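Local atomic coordinates of diguanylate cyclase DosC (Escherichia coli, PDB entry 4ZVA), a protein that senses oxygen through a heme-bearing globin domain and catalyses formation of the second messenger cyclic-di-GMP. Residues A[3-7]-A[141-145]; A[18-22]-A[130-135]; A[34-38]-A[57-61]; A[64-68]-A[107-111]. One frame throughout, in Å; residues are numbered along the deposited sequence.

The four contacts tie together an all-helical globin domain around one heme. Contacts 3 and 4 share helix 54-72, lie about 10 Å apart between centres, and both touch the heme; Phe37 CE2 meets Met64 SD at 4.1 Å where they join. Contact 4, close to the chain's centre, continues into contact 1, with Ala142 CB 3.7 Å from Trp67 CZ2 and Met143 SD 3.4 Å from Phe107 CG. Contacts 1 and 2 both use helix 125-147, their centres about 17 Å apart. The side chains of Ala142 and Ser135 remain about 7 Å and 12 Å from the heme. Contacts 1, 2 and 4 also reach the second subunit.

Contact 1. Residues A[3-7]-A[141-145]; sequences MKDEW and IAMEV
Residues 3-7 and 141-145 are both continuous alpha-helix, on helices 2-13 and 125-147. Their short axes run nearly antiparallel, at 166°, and approach to 11.1 Å. The register sets Met3 CA 7.8 Å from Val145 CA and Trp7 CA 6.8 Å from Ile141 CA, a spacing wide enough for large side chains to fill; 355 Å² is buried.

Aliphatic contacts form one group. Met3, with chi angles t, p, t, extends its methyl between three partners: CE lies 3.5 Å from Ile141 CD1, 3.5 Å from Glu144 CG and 3.6 Å from Val145 CG2. Glu6 adds its CG at 3.5 Å from Ile141 CD1.

The indole provides the second group. Trp7 (chi1 t, chi2 -25°) receives Ile141 CG2 over one face, 3.8 Å from the centroid of the five-membered ring and 10° off its normal, a CH-pi contact. Trp7 CH2 also meets Ala142 CB at 3.8 Å, and Trp7 CZ3 meets Val145 CG2 at 4.2 Å.

No hydrogen bond crosses the interface. The carboxylates of Glu6 and Glu144 instead form salt bridges to the second subunit, Glu6 with its Lys112 and Arg108, Glu144 with its Arg108. The N-terminal helix thus packs along the last helix of the globin fold, beside the dimer interface of this globin sensor domain.

Contact 2. Residues A[18-22]-A[130-135]; sequences IRAKA and QVYHFS
Here an early and the last helix of the globin fold cross: residues 18-22 of helix 16-43 and 130-135 of helix 125-147, axes 8.8 Å apart at a crossing angle of -75°. The approach is tightest at Ala22 and Val131, whose CA atoms are 5.4 Å apart, a closeness the small alanine permits.

Ile18 (chi1 m, chi2 m) points toward the opposite helix. Its CD1 is 3.5 Å from Gln130 OE1, its CG2 4.1 Å from Val131 CG2. Val131 (chi1 t) fits into the crossing, with CG2 3.6 Å from Ile18 O and 3.7 Å from Lys21 CB, while CG1 is 3.8 Å from Ala22 CA. Phe134 (chi1 t, chi2 80°) takes Arg19 CG over one face in a CH-pi contact, 3.8 Å from the ring centroid and 18° off the normal; Ala22 CB touches its CD2 at 3.8 Å.

Ser135 OG donates to Val131 O at 2.8 Å and accepts from a water at 2.9 Å; that water also donates to Ala22 O at 3.0 Å.

Contact 3. Residues A[34-38]-A[57-61]; sequences SIEFY and ERQLK. With HEM (protoporphyrin IX containing Fe), chain C.
The phenol of Tyr38 lies far from the heme iron, its OH 10.9 Å from HEM FE, and rests instead against the helix opposite. With chi1 t and chi2 85°, the ring takes Glu57 CG over one face as a CH-pi contact, 3.8 Å from the centroid and 26° off the normal; Tyr38 OH is 3.2 Å from Glu57 CB. Leu60 CD2 lies at the ring edge, 3.9 Å from Tyr38 CD1, and Lys61 CE is 3.8 Å from Tyr38 CD2.

Segments 34-38 and 57-61 are helical, axes 10.1 Å apart, crossing at 128°, and closest where Ser34 CA is 5.2 Å from Lys61 CA. They probably correspond to the B and E helices of the globin fold, which pack over one side of the heme: Leu60 CD1 sits 3.8 Å from HEM FE, and Phe37 CZ is 4.0 Å from HEM CHC.

Lys61, fully extended beyond chi1, forms a salt bridge one turn back, NZ to Glu57 OE2 at 3.0 Å. The same NZ donates to a water at 3.1 Å that donates to Ile35 O at 2.7 Å.

Contact 4. Residues A[64-68]-A[107-111]; sequences MERWI and FRVLK. With HEM (protoporphyrin IX containing Fe), chain C.
A vinyl-bearing corner of the heme pocket is lined from two helices here. Trp67 CH2 and Phe107 CE1 each approach the vinyl carbon HEM CBC to 3.4 Å, with CBC over a face of the indole, while HEM CMC lies over a face of Phe107. Met64, all m from chi1 to chi3, brings SD to 3.5 Å from HEM C3C.

The helical segments 64-68 and 107-111 stand well apart, axes 13.5 Å at closest and crossing at -69°, with Ile68 CA and Leu110 CA 9.3 Å apart. In globin terms these are probably the E and G helices, and long side chains span the gap. Trp67 (chi1 t, chi2 97°) places CH2 3.7 Å from Phe107 CE1; the six-membered rings' centroids are 5.7 Å apart, their planes at 72°. Its NE1 is hydrogen-bonded to Gln86.

Leu110 (chi1 t, chi2 p) points toward helix 54-72: CD2 reaches Trp67 CZ3 at 3.8 Å and Met64 CE at 4.4 Å, and CD1 meets Ile68 CD1 at 3.9 Å.

Contact 1. Residues A[3-7]-A[141-145]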
# COMPACT_ATOMS: atom_id res chain seq x y z
N MET A 3 -15.89 -6.09 -4.32
CA MET A 3 -15.13 -4.91 -3.90
C MET A 3 -15.92 -4.08 -2.90
O MET A 3 -15.37 -3.59 -1.91
CB MET A 3 -14.78 -4.06 -5.12
CG MET A 3 -13.52 -3.25 -4.94
SD MET A 3 -12.14 -4.32 -4.52
CE MET A 3 -10.79 -3.19 -4.82
N LYS A 4 -17.21 -3.93 -3.16
CA LYS A 4 -18.10 -3.20 -2.27
C LYS A 4 -18.17 -3.87 -0.91
O LYS A 4 -18.14 -3.21 0.12
CB LYS A 4 -19.50 -3.10 -2.89
CG LYS A 4 -20.55 -2.49 -1.98
CD LYS A 4 -21.93 -2.55 -2.62
CE LYS A 4 -23.01 -2.00 -1.70
NZ LYS A 4 -24.36 -2.09 -2.31
N ASP A 5 -18.24 -5.20 -0.92
CA ASP A 5 -18.32 -5.98 0.31
C ASP A 5 -17.03 -5.87 1.12
O ASP A 5 -17.05 -5.89 2.35
CB ASP A 5 -18.62 -7.44 -0.01
CG ASP A 5 -19.93 -7.62 -0.75
OD1 ASP A 5 -20.81 -6.75 -0.61
OD2 ASP A 5 -20.07 -8.63 -1.47
N GLU A 6 -15.91 -5.75 0.41
CA GLU A 6 -14.61 -5.64 1.05
C GLU A 6 -14.44 -4.27 1.69
O GLU A 6 -14.00 -4.16 2.84
CB GLU A 6 -13.50 -5.90 0.03
CG GLU A 6 -12.09 -5.61 0.54
CD GLU A 6 -11.53 -6.74 1.37
OE1 GLU A 6 -10.36 -6.62 1.82
OE2 GLU A 6 -12.24 -7.75 1.58
N TRP A 7 -14.79 -3.22 0.95
CA TRP A 7 -14.70 -1.86 1.46
C TRP A 7 -15.67 -1.68 2.63
O TRP A 7 -15.31 -1.08 3.65
CB TRP A 7 -14.98 -0.85 0.35
CG TRP A 7 -14.36 0.50 0.59
CD1 TRP A 7 -14.03 1.05 1.79
CD2 TRP A 7 -13.95 1.43 -0.41
NE1 TRP A 7 -13.46 2.29 1.60
CE2 TRP A 7 -13.40 2.55 0.26
CE3 TRP A 7 -14.01 1.45 -1.81
CZ2 TRP A 7 -12.91 3.66 -0.42
CZ3 TRP A 7 -13.52 2.55 -2.48
CH2 TRP A 7 -12.98 3.64 -1.79
N ILE A 141 -7.42 -0.05 -0.82
CA ILE A 141 -8.65 -0.55 -1.44
C ILE A 141 -9.12 0.43 -2.51
O ILE A 141 -9.63 0.02 -3.56
CB ILE A 141 -9.77 -0.82 -0.40
CG1 ILE A 141 -10.94 -1.58 -1.04
CG2 ILE A 141 -10.29 0.46 0.24
CD1 ILE A 141 -10.63 -3.01 -1.32
N ALA A 142 -8.95 1.73 -2.26
CA ALA A 142 -9.33 2.75 -3.22
C ALA A 142 -8.42 2.71 -4.44
O ALA A 142 -8.89 2.88 -5.57
CB ALA A 142 -9.28 4.13 -2.57
N MET A 143 -7.13 2.47 -4.22
CA MET A 143 -6.18 2.39 -5.32
C MET A 143 -6.51 1.23 -6.26
O MET A 143 -6.42 1.37 -7.48
CB MET A 143 -4.75 2.23 -4.81
CG MET A 143 -3.75 1.98 -5.93
SD MET A 143 -2.02 2.07 -5.44
CE MET A 143 -1.88 0.61 -4.43
N GLU A 144 -6.89 0.10 -5.69
CA GLU A 144 -7.20 -1.07 -6.50
C GLU A 144 -8.41 -0.81 -7.38
O GLU A 144 -8.41 -1.16 -8.56
CB GLU A 144 -7.44 -2.30 -5.63
CG GLU A 144 -7.74 -3.56 -6.43
CD GLU A 144 -7.78 -4.82 -5.58
OE1 GLU A 144 -7.08 -4.87 -4.55
OE2 GLU A 144 -8.53 -5.75 -5.94
N VAL A 145 -9.44 -0.16 -6.83
CA VAL A 145 -10.62 0.20 -7.60
C VAL A 145 -10.23 1.09 -8.78
O VAL A 145 -10.71 0.90 -9.90
CB VAL A 145 -11.67 0.93 -6.74
CG1 VAL A 145 -12.84 1.38 -7.60
CG2 VAL A 145 -12.16 0.03 -5.62

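Contact 2. Residues A[18-22]-A[130-135]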
# COMPACT_ATOMS: atom_id res chain seq x y z
N ILE A 18 -11.96 4.92 16.18
CA ILE A 18 -10.78 4.82 15.33
C ILE A 18 -11.01 5.47 13.98
O ILE A 18 -10.18 6.23 13.50
CB ILE A 18 -10.35 3.35 15.12
CG1 ILE A 18 -9.95 2.74 16.46
CG2 ILE A 18 -9.20 3.27 14.14
CD1 ILE A 18 -8.93 3.56 17.22
N ARG A 19 -12.15 5.16 13.37
CA ARG A 19 -12.52 5.80 12.11
C ARG A 19 -12.72 7.31 12.31
O ARG A 19 -12.47 8.10 11.40
CB ARG A 19 -13.78 5.17 11.53
CG ARG A 19 -13.57 3.75 11.02
CD ARG A 19 -14.81 3.21 10.33
NE ARG A 19 -15.90 2.94 11.26
CZ ARG A 19 -16.97 3.71 11.39
NH1 ARG A 19 -17.10 4.80 10.64
NH2 ARG A 19 -17.92 3.40 12.27
N ALA A 20 -13.16 7.70 13.50
CA ALA A 20 -13.41 9.10 13.80
C ALA A 20 -12.11 9.89 13.80
O ALA A 20 -12.05 11.01 13.29
CB ALA A 20 -14.11 9.25 15.13
N LYS A 21 -11.06 9.30 14.37
CA LYS A 21 -9.77 9.96 14.44
C LYS A 21 -9.09 9.95 13.08
O LYS A 21 -8.35 10.88 12.75
CB LYS A 21 -8.88 9.29 15.49
CG LYS A 21 -9.36 9.49 16.92
CD LYS A 21 -8.42 8.86 17.93
CE LYS A 21 -8.90 9.12 19.35
NZ LYS A 21 -10.23 8.50 19.60
N ALA A 22 -9.36 8.92 12.29
CA ALA A 22 -8.89 8.86 10.91
C ALA A 22 -9.50 10.00 10.09
O ALA A 22 -8.82 10.64 9.29
CB ALA A 22 -9.22 7.51 10.29
N GLN A 130 -4.03 1.82 15.01
CA GLN A 130 -5.31 1.46 14.42
C GLN A 130 -5.78 2.48 13.38
O GLN A 130 -6.39 2.12 12.37
CB GLN A 130 -6.36 1.29 15.51
CG GLN A 130 -6.08 0.10 16.41
CD GLN A 130 -7.20 -0.19 17.38
OE1 GLN A 130 -7.44 0.58 18.31
NE2 GLN A 130 -7.90 -1.30 17.17
N VAL A 131 -5.50 3.76 13.64
CA VAL A 131 -5.85 4.81 12.69
C VAL A 131 -5.02 4.67 11.42
O VAL A 131 -5.53 4.79 10.31
CB VAL A 131 -5.66 6.21 13.30
CG1 VAL A 131 -5.72 7.28 12.22
CG2 VAL A 131 -6.71 6.47 14.36
N TYR A 132 -3.73 4.41 11.60
CA TYR A 132 -2.82 4.23 10.48
C TYR A 132 -3.20 2.99 9.67
O TYR A 132 -3.16 3.01 8.44
CB TYR A 132 -1.38 4.13 10.99
CG TYR A 132 -0.34 3.87 9.93
CD1 TYR A 132 -0.10 4.80 8.92
CD2 TYR A 132 0.43 2.71 9.95
CE1 TYR A 132 0.87 4.57 7.96
CE2 TYR A 132 1.39 2.48 8.99
CZ TYR A 132 1.61 3.40 8.00
OH TYR A 132 2.57 3.16 7.05
N HIS A 133 -3.59 1.92 10.36
CA HIS A 133 -4.02 0.69 9.70
C HIS A 133 -5.26 0.91 8.84
O HIS A 133 -5.28 0.56 7.66
CB HIS A 133 -4.29 -0.40 10.73
CG HIS A 133 -4.97 -1.61 10.16
ND1 HIS A 133 -6.24 -1.99 10.52
CD2 HIS A 133 -4.55 -2.52 9.25
CE1 HIS A 133 -6.58 -3.09 9.86
NE2 HIS A 133 -5.57 -3.43 9.08
N PHE A 134 -6.30 1.49 9.44
CA PHE A 134 -7.53 1.80 8.71
C PHE A 134 -7.24 2.67 7.50
O PHE A 134 -7.79 2.46 6.42
CB PHE A 134 -8.54 2.49 9.63
CG PHE A 134 -9.79 2.92 8.92
CD1 PHE A 134 -10.80 2.01 8.65
CD2 PHE A 134 -9.97 4.24 8.52
CE1 PHE A 134 -11.96 2.40 8.00
CE2 PHE A 134 -11.12 4.64 7.87
CZ PHE A 134 -12.12 3.71 7.61
N SER A 135 -6.36 3.66 7.69
CA SER A 135 -6.00 4.58 6.62
C SER A 135 -5.26 3.88 5.49
O SER A 135 -5.56 4.11 4.32
CB SER A 135 -5.13 5.72 7.18
OG SER A 135 -5.84 6.48 8.14
O HOH W 1 -6.16 9.28 8.72

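Contact 3. Residues A[34-38]-A[57-61]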
# COMPACT_ATOMS: atom_id res chain seq x y z
N SER A 34 -2.07 17.38 0.38
CA SER A 34 -2.20 17.61 -1.05
C SER A 34 -1.02 18.42 -1.60
O SER A 34 -0.55 18.18 -2.71
CB SER A 34 -3.52 18.32 -1.37
OG SER A 34 -3.55 19.63 -0.81
N ILE A 35 -0.56 19.39 -0.81
CA ILE A 35 0.56 20.24 -1.21
C ILE A 35 1.88 19.47 -1.24
O ILE A 35 2.63 19.54 -2.21
CB ILE A 35 0.69 21.45 -0.28
CG1 ILE A 35 -0.55 22.34 -0.39
CG2 ILE A 35 1.96 22.24 -0.59
CD1 ILE A 35 -0.62 23.40 0.68
N GLU A 36 2.15 18.73 -0.17
CA GLU A 36 3.37 17.93 -0.06
C GLU A 36 3.38 16.80 -1.09
O GLU A 36 4.42 16.47 -1.65
CB GLU A 36 3.53 17.38 1.36
CG GLU A 36 4.81 16.59 1.59
CD GLU A 36 6.07 17.45 1.58
OE1 GLU A 36 5.97 18.68 1.41
OE2 GLU A 36 7.17 16.88 1.75
N PHE A 37 2.21 16.21 -1.32
CA PHE A 37 2.03 15.21 -2.36
C PHE A 37 2.49 15.74 -3.72
O PHE A 37 3.29 15.11 -4.41
CB PHE A 37 0.57 14.77 -2.44
CG PHE A 37 0.22 13.95 -3.65
CD1 PHE A 37 0.40 12.57 -3.65
CD2 PHE A 37 -0.31 14.55 -4.78
CE1 PHE A 37 0.07 11.82 -4.76
CE2 PHE A 37 -0.63 13.80 -5.90
CZ PHE A 37 -0.44 12.43 -5.88
N TYR A 38 1.98 16.92 -4.07
CA TYR A 38 2.29 17.55 -5.34
C TYR A 38 3.78 17.84 -5.47
O TYR A 38 4.37 17.63 -6.53
CB TYR A 38 1.49 18.84 -5.51
CG TYR A 38 1.61 19.46 -6.89
CD1 TYR A 38 0.79 19.03 -7.93
CD2 TYR A 38 2.54 20.45 -7.16
CE1 TYR A 38 0.89 19.59 -9.20
CE2 TYR A 38 2.65 21.01 -8.42
CZ TYR A 38 1.83 20.57 -9.43
OH TYR A 38 1.94 21.12 -10.69
N GLU A 57 -2.17 22.27 -11.51
CA GLU A 57 -1.64 22.19 -10.15
C GLU A 57 -2.70 22.57 -9.12
O GLU A 57 -2.95 21.84 -8.16
CB GLU A 57 -0.44 23.13 -10.00
CG GLU A 57 -0.01 23.36 -8.57
CD GLU A 57 1.16 24.30 -8.47
OE1 GLU A 57 1.69 24.71 -9.52
OE2 GLU A 57 1.54 24.65 -7.33
N ARG A 58 -3.32 23.71 -9.37
CA ARG A 58 -4.34 24.27 -8.51
C ARG A 58 -5.57 23.37 -8.38
O ARG A 58 -6.08 23.16 -7.28
CB ARG A 58 -4.72 25.64 -9.06
CG ARG A 58 -5.69 26.46 -8.25
CD ARG A 58 -5.88 27.79 -8.97
NE ARG A 58 -6.99 28.58 -8.46
CZ ARG A 58 -8.22 28.51 -8.95
NH1 ARG A 58 -8.47 27.68 -9.95
NH2 ARG A 58 -9.19 29.26 -8.46
N GLN A 59 -6.03 22.82 -9.50
CA GLN A 59 -7.20 21.94 -9.50
C GLN A 59 -6.88 20.58 -8.88
O GLN A 59 -7.72 20.00 -8.19
CB GLN A 59 -7.74 21.76 -10.91
CG GLN A 59 -8.44 23.00 -11.47
CD GLN A 59 -9.06 22.75 -12.83
OE1 GLN A 59 -8.55 21.96 -13.62
NE2 GLN A 59 -10.17 23.43 -13.11
N LEU A 60 -5.67 20.08 -9.13
CA LEU A 60 -5.26 18.78 -8.61
C LEU A 60 -5.14 18.81 -7.09
O LEU A 60 -5.55 17.87 -6.41
CB LEU A 60 -3.94 18.34 -9.23
CG LEU A 60 -3.35 17.01 -8.74
CD1 LEU A 60 -4.33 15.86 -8.94
CD2 LEU A 60 -2.02 16.72 -9.41
N LYS A 61 -4.56 19.88 -6.56
CA LYS A 61 -4.40 20.03 -5.12
C LYS A 61 -5.76 20.06 -4.44
O LYS A 61 -5.96 19.42 -3.41
CB LYS A 61 -3.61 21.30 -4.79
CG LYS A 61 -2.13 21.20 -5.12
CD LYS A 61 -1.39 22.47 -4.73
CE LYS A 61 0.10 22.35 -5.00
NZ LYS A 61 0.84 23.59 -4.62
CHA HEM C . -6.73 14.37 -11.72
CHB HEM C . -1.96 13.73 -12.32
CHC HEM C . -2.06 10.36 -8.85
CHD HEM C . -6.51 11.79 -7.57
C1A HEM C . -5.44 14.53 -12.17
C2A HEM C . -4.96 15.49 -13.15
C3A HEM C . -3.65 15.31 -13.30
C4A HEM C . -3.24 14.22 -12.44
CMA HEM C . -2.71 16.11 -14.23
CAA HEM C . -5.79 16.57 -13.88
CBA HEM C . -6.44 17.50 -12.86
CGA HEM C . -7.00 18.71 -13.56
O1A HEM C . -6.45 19.10 -14.62
O2A HEM C . -7.99 19.29 -13.04
C1B HEM C . -1.56 12.78 -11.41
C2B HEM C . -0.20 12.33 -11.19
C3B HEM C . -0.23 11.39 -10.22
C4B HEM C . -1.61 11.23 -9.81
CMB HEM C . 1.01 12.89 -11.97
CAB HEM C . 0.92 10.58 -9.58
CBB HEM C . 2.22 10.74 -9.86
C1C HEM C . -3.23 10.51 -8.14
C2C HEM C . -3.55 9.89 -6.86
C3C HEM C . -4.79 10.29 -6.51
C4C HEM C . -5.28 11.17 -7.55
CMC HEM C . -2.57 8.95 -6.11
CAC HEM C . -5.62 9.94 -5.25
CBC HEM C . -5.18 9.20 -4.23
C1D HEM C . -7.00 12.62 -8.56
C2D HEM C . -8.31 13.22 -8.56
C3D HEM C . -8.38 14.03 -9.86
C4D HEM C . -7.11 13.83 -10.51
CMD HEM C . -9.39 13.08 -7.47
CAD HEM C . -9.56 14.89 -10.40
CBD HEM C . -10.78 14.00 -10.61
CGD HEM C . -11.78 14.70 -11.49
O1D HEM C . -12.95 14.23 -11.56
O2D HEM C . -11.42 15.73 -12.12
NA HEM C . -4.36 13.76 -11.77
NB HEM C . -2.40 12.08 -10.56
NC HEM C . -4.31 11.28 -8.52
ND HEM C . -6.33 12.99 -9.72
FE HEM C . -4.43 12.33 -10.28
O HOH W 2 3.13 21.74 -3.77

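Contact 4. Residues A[64-68]-A[107-111]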
# COMPACT_ATOMS: atom_id res chain seq x y z
N MET A 64 -7.28 16.59 -4.64
CA MET A 64 -6.63 15.67 -3.71
C MET A 64 -7.17 15.83 -2.29
O MET A 64 -7.38 14.84 -1.59
CB MET A 64 -5.12 15.86 -3.71
CG MET A 64 -4.40 15.18 -4.87
SD MET A 64 -4.54 13.37 -4.82
CE MET A 64 -4.04 13.02 -3.14
N GLU A 65 -7.39 17.07 -1.86
CA GLU A 65 -7.96 17.33 -0.54
C GLU A 65 -9.30 16.65 -0.37
O GLU A 65 -9.56 16.00 0.64
CB GLU A 65 -8.14 18.83 -0.30
CG GLU A 65 -6.91 19.56 0.17
CD GLU A 65 -7.25 20.92 0.76
OE1 GLU A 65 -8.19 21.00 1.58
OE2 GLU A 65 -6.59 21.91 0.38
N ARG A 66 -10.15 16.80 -1.38
CA ARG A 66 -11.47 16.19 -1.37
C ARG A 66 -11.36 14.67 -1.38
O ARG A 66 -12.08 13.98 -0.66
CB ARG A 66 -12.28 16.68 -2.57
CG ARG A 66 -13.72 16.18 -2.61
CD ARG A 66 -14.40 16.62 -3.90
NE ARG A 66 -13.95 17.94 -4.33
CZ ARG A 66 -13.26 18.16 -5.45
NH1 ARG A 66 -12.95 17.16 -6.26
NH2 ARG A 66 -12.89 19.40 -5.76
N TRP A 67 -10.43 14.16 -2.18
CA TRP A 67 -10.23 12.71 -2.28
C TRP A 67 -9.82 12.11 -0.94
O TRP A 67 -10.40 11.13 -0.49
CB TRP A 67 -9.18 12.39 -3.34
CG TRP A 67 -9.09 10.92 -3.67
CD1 TRP A 67 -9.69 10.28 -4.71
CD2 TRP A 67 -8.36 9.92 -2.95
NE1 TRP A 67 -9.38 8.94 -4.69
CE2 TRP A 67 -8.56 8.69 -3.62
CE3 TRP A 67 -7.54 9.94 -1.82
CZ2 TRP A 67 -7.99 7.50 -3.19
CZ3 TRP A 67 -6.98 8.75 -1.38
CH2 TRP A 67 -7.20 7.55 -2.07
N ILE A 68 -8.82 12.72 -0.32
CA ILE A 68 -8.29 12.24 0.95
C ILE A 68 -9.37 12.20 2.02
O ILE A 68 -9.52 11.21 2.74
CB ILE A 68 -7.12 13.11 1.43
CG1 ILE A 68 -5.92 12.93 0.50
CG2 ILE A 68 -6.73 12.76 2.86
CD1 ILE A 68 -4.82 13.94 0.70
N PHE A 107 0.24 7.04 -4.96
CA PHE A 107 -0.35 6.43 -3.77
C PHE A 107 0.69 6.11 -2.71
O PHE A 107 0.43 6.24 -1.52
CB PHE A 107 -1.11 5.16 -4.15
CG PHE A 107 -2.49 5.40 -4.69
CD1 PHE A 107 -3.56 5.58 -3.83
CD2 PHE A 107 -2.71 5.45 -6.05
CE1 PHE A 107 -4.83 5.80 -4.32
CE2 PHE A 107 -3.98 5.68 -6.55
CZ PHE A 107 -5.04 5.85 -5.69
N ARG A 108 1.87 5.68 -3.15
CA ARG A 108 2.94 5.36 -2.21
C ARG A 108 3.42 6.62 -1.51
O ARG A 108 3.66 6.62 -0.30
CB ARG A 108 4.11 4.67 -2.92
CG ARG A 108 5.15 4.12 -1.95
CD ARG A 108 6.29 3.42 -2.66
NE ARG A 108 7.16 4.36 -3.37
CZ ARG A 108 8.09 5.11 -2.77
NH1 ARG A 108 8.26 5.02 -1.46
NH2 ARG A 108 8.83 5.94 -3.49
N VAL A 109 3.55 7.70 -2.28
CA VAL A 109 3.93 8.99 -1.72
C VAL A 109 2.93 9.46 -0.68
O VAL A 109 3.31 9.90 0.41
CB VAL A 109 4.06 10.07 -2.82
CG1 VAL A 109 4.24 11.44 -2.21
CG2 VAL A 109 5.21 9.74 -3.76
N LEU A 110 1.64 9.33 -1.01
CA LEU A 110 0.57 9.73 -0.11
C LEU A 110 0.63 8.95 1.20
O LEU A 110 0.57 9.53 2.28
CB LEU A 110 -0.79 9.53 -0.77
CG LEU A 110 -2.01 9.86 0.09
CD1 LEU A 110 -1.98 11.33 0.52
CD2 LEU A 110 -3.31 9.53 -0.64
N LYS A 111 0.73 7.63 1.10
CA LYS A 111 0.83 6.78 2.28
C LYS A 111 2.08 7.09 3.10
O LYS A 111 2.05 7.03 4.33
CB LYS A 111 0.81 5.30 1.88
CG LYS A 111 -0.54 4.80 1.41
CD LYS A 111 -0.50 3.35 0.95
CE LYS A 111 0.24 3.21 -0.38
NZ LYS A 111 0.16 1.82 -0.91
CHA HEM C . -6.73 14.37 -11.72
CHB HEM C . -1.96 13.73 -12.32
CHC HEM C . -2.06 10.36 -8.85
CHD HEM C . -6.51 11.79 -7.57
C1A HEM C . -5.44 14.53 -12.17
C2A HEM C . -4.96 15.49 -13.15
C3A HEM C . -3.65 15.31 -13.30
C4A HEM C . -3.24 14.22 -12.44
CMA HEM C . -2.71 16.11 -14.23
CAA HEM C . -5.79 16.57 -13.88
CBA HEM C . -6.44 17.50 -12.86
CGA HEM C . -7.00 18.71 -13.56
O1A HEM C . -6.45 19.10 -14.62
O2A HEM C . -7.99 19.29 -13.04
C1B HEM C . -1.56 12.78 -11.41
C2B HEM C . -0.20 12.33 -11.19
C3B HEM C . -0.23 11.39 -10.22
C4B HEM C . -1.61 11.23 -9.81
CMB HEM C . 1.01 12.89 -11.97
CAB HEM C . 0.92 10.58 -9.58
CBB HEM C . 2.22 10.74 -9.86
C1C HEM C . -3.23 10.51 -8.14
C2C HEM C . -3.55 9.89 -6.86
C3C HEM C . -4.79 10.29 -6.51
C4C HEM C . -5.28 11.17 -7.55
CMC HEM C . -2.57 8.95 -6.11
CAC HEM C . -5.62 9.94 -5.25
CBC HEM C . -5.18 9.20 -4.23
C1D HEM C . -7.00 12.62 -8.56
C2D HEM C . -8.31 13.22 -8.56
C3D HEM C . -8.38 14.03 -9.86
C4D HEM C . -7.11 13.83 -10.51
CMD HEM C . -9.39 13.08 -7.47
CAD HEM C . -9.56 14.89 -10.40
CBD HEM C . -10.78 14.00 -10.61
CGD HEM C . -11.78 14.70 -11.49
O1D HEM C . -12.95 14.23 -11.56
O2D HEM C . -11.42 15.73 -12.12
NA HEM C . -4.36 13.76 -11.77
NB HEM C . -2.40 12.08 -10.56
NC HEM C . -4.31 11.28 -8.52
ND HEM C . -6.33 12.99 -9.72
FE HEM C . -4.43 12.33 -10.28